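Local coordinates for stage II sporulation E family protein (Thermanaerovibrio acidaminovorans, PDB 3RNR) that is of uncharacterised function but probably acts as a metal-dependent serine/threonine protein phosphatase of the PP2C (PPM) family, at residues G68-M74 / S135-I139. Where two conformers were deposited one is given. Numbering follows the deposited sequence.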
loop_
_atom_site.group_PDB
_atom_site.type_symbol
_atom_site.label_atom_id
_atom_site.label_comp_id
_atom_site.label_asym_id
_atom_site.label_seq_id
_atom_site.Cartn_x
_atom_site.Cartn_y
_atom_site.Cartn_z
ATOM N N GLY B 68 5.622 -24.839 -7.406
ATOM C CA GLY B 68 6.730 -25.257 -6.568
ATOM C C GLY B 68 8.061 -24.743 -7.074
ATOM O O GLY B 68 9.062 -24.803 -6.375
ATOM N N ARG B 69 8.076 -24.271 -8.316
ATOM C CA ARG B 69 9.301 -23.737 -8.908
ATOM C C ARG B 69 9.398 -22.208 -8.933
ATOM O O ARG B 69 10.378 -21.644 -9.436
ATOM C CB ARG B 69 9.527 -24.338 -10.300
ATOM C CG ARG B 69 9.844 -25.826 -10.260
ATOM C CD ARG B 69 10.569 -26.262 -11.526
ATOM N NE ARG B 69 9.714 -26.176 -12.702
ATOM C CZ ARG B 69 10.165 -26.065 -13.946
ATOM N NH1 ARG B 69 9.309 -25.997 -14.953
ATOM N NH2 ARG B 69 11.469 -26.015 -14.182
ATOM N N THR B 70 8.372 -21.547 -8.401
ATOM C CA THR B 70 8.317 -20.092 -8.350
ATOM C C THR B 70 7.667 -19.740 -7.002
ATOM O O THR B 70 6.854 -20.496 -6.484
ATOM C CB THR B 70 7.468 -19.514 -9.519
ATOM O OG1 THR B 70 7.393 -18.077 -9.426
ATOM C CG2 THR B 70 6.071 -20.102 -9.510
ATOM N N GLY B 71 8.016 -18.603 -6.427
ATOM C CA GLY B 71 7.437 -18.271 -5.138
ATOM C C GLY B 71 7.896 -16.941 -4.596
ATOM O O GLY B 71 8.717 -16.266 -5.213
ATOM N N ALA B 72 7.375 -16.568 -3.428
ATOM C CA ALA B 72 7.773 -15.323 -2.794
ATOM C C ALA B 72 7.781 -15.532 -1.293
ATOM O O ALA B 72 7.197 -16.492 -0.801
ATOM C CB ALA B 72 6.787 -14.202 -3.176
ATOM N N THR B 73 8.434 -14.635 -0.564
ATOM C CA THR B 73 8.368 -14.652 0.899
ATOM C C THR B 73 7.695 -13.342 1.270
ATOM O O THR B 73 7.684 -12.406 0.467
ATOM C CB THR B 73 9.763 -14.700 1.543
ATOM O OG1 THR B 73 10.547 -13.602 1.053
ATOM C CG2 THR B 73 10.463 -16.000 1.167
HETATM N N MSE B 74 7.085 -13.276 2.445
HETATM C CA MSE B 74 6.402 -12.037 2.812
HETATM C C MSE B 74 6.235 -11.916 4.318
HETATM O O MSE B 74 6.300 -12.908 5.037
HETATM C CB MSE B 74 5.030 -11.990 2.128
HETATM C CG MSE B 74 4.052 -13.038 2.645
HETATM SE SE MSE B 74 2.336 -12.955 1.734
HETATM C CE MSE B 74 1.745 -11.222 2.396
ATOM N N SER B 135 9.515 -22.725 3.804
ATOM C CA SER B 135 8.121 -22.334 3.619
ATOM C C SER B 135 8.090 -21.031 2.828
ATOM O O SER B 135 8.828 -20.114 3.150
ATOM C CB SER B 135 7.417 -22.176 4.971
ATOM O OG SER B 135 6.011 -22.053 4.781
ATOM N N PHE B 136 7.270 -20.960 1.780
ATOM C CA PHE B 136 7.200 -19.758 0.946
ATOM C C PHE B 136 5.835 -19.706 0.288
ATOM O O PHE B 136 5.140 -20.726 0.209
ATOM C CB PHE B 136 8.325 -19.726 -0.118
ATOM C CG PHE B 136 8.276 -20.876 -1.102
ATOM C CD1 PHE B 136 7.545 -20.770 -2.281
ATOM C CD2 PHE B 136 8.971 -22.058 -0.852
ATOM C CE1 PHE B 136 7.495 -21.836 -3.206
ATOM C CE2 PHE B 136 8.932 -23.134 -1.768
ATOM C CZ PHE B 136 8.189 -23.015 -2.941
ATOM N N ILE B 137 5.451 -18.520 -0.177
ATOM C CA ILE B 137 4.170 -18.339 -0.828
ATOM C C ILE B 137 4.307 -18.938 -2.214
ATOM O O ILE B 137 5.157 -18.507 -3.008
ATOM C CB ILE B 137 3.800 -16.833 -0.955
ATOM C CG1 ILE B 137 3.862 -16.139 0.413
ATOM C CG2 ILE B 137 2.415 -16.672 -1.578
ATOM C CD1 ILE B 137 2.861 -16.733 1.439
ATOM N N GLY B 138 3.446 -19.906 -2.514
ATOM C CA GLY B 138 3.555 -20.689 -3.732
ATOM C C GLY B 138 4.036 -22.113 -3.504
ATOM O O GLY B 138 4.109 -22.920 -4.440
ATOM N N ILE B 139 4.351 -22.448 -2.261
ATOM C CA ILE B 139 4.792 -23.813 -1.967
ATOM C C ILE B 139 3.611 -24.768 -2.206
ATOM O O ILE B 139 2.457 -24.379 -2.048
ATOM C CB ILE B 139 5.323 -23.922 -0.521
ATOM C CG1 ILE B 139 6.072 -25.244 -0.307
ATOM C CG2 ILE B 139 4.183 -23.728 0.474
ATOM C CD1 ILE B 139 6.825 -25.312 1.034
HETATM O O HOH W 1 4.785 -22.284 -6.946
#
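From Ser135 the loop runs in beside the start of strand 72-80. At Phe136 the side chain turns toward the other backbone: the ring lies along 68-71, with Phe136 CD1 3.8 Å from Gly71 CA and Phe136 CE1 3.6 Å from Thr70 O. A CB at Gly71 would clash with this ring, so glycine lets it settle against an extended main chain. Ile137 makes the central link. Ile137 N donates to Ala72 O (2.7 Å) and Ile137 O accepts from Ala72 N (3.0 Å), a single antiparallel bridge of the hydrogen-bonded type. The bridge ties the loop between helix 113-119 and strand 146-153 to the central strand of the five-stranded antiparallel sheet, one of the two sheets in the PP2C alpha-beta-beta-alpha sandwich. The Ile137 side chain meets selenomethionine Met74, SE to CG1 3.8 Å, and also touches Val57 of helix 46-63. Gly138 then occupies the third position of a type II turn from Phe136 to Ile139; its positive phi suits glycine, and a CB would also collide with Thr70 O. Gly138 O accepts from a water (2.7 Å) that also donates to Thr70 O (2.8 Å) and accepts from Gly68 N (2.7 Å), joining two acceptors and a donor that lies 3.8 Å from Gly138 O. Ile139 N closes the turn on Phe136 O at 3.1 Å, while Gln54 of helix 46-63 accepts from Gly138 N through OE1 and donates to Ile139 O through NE2.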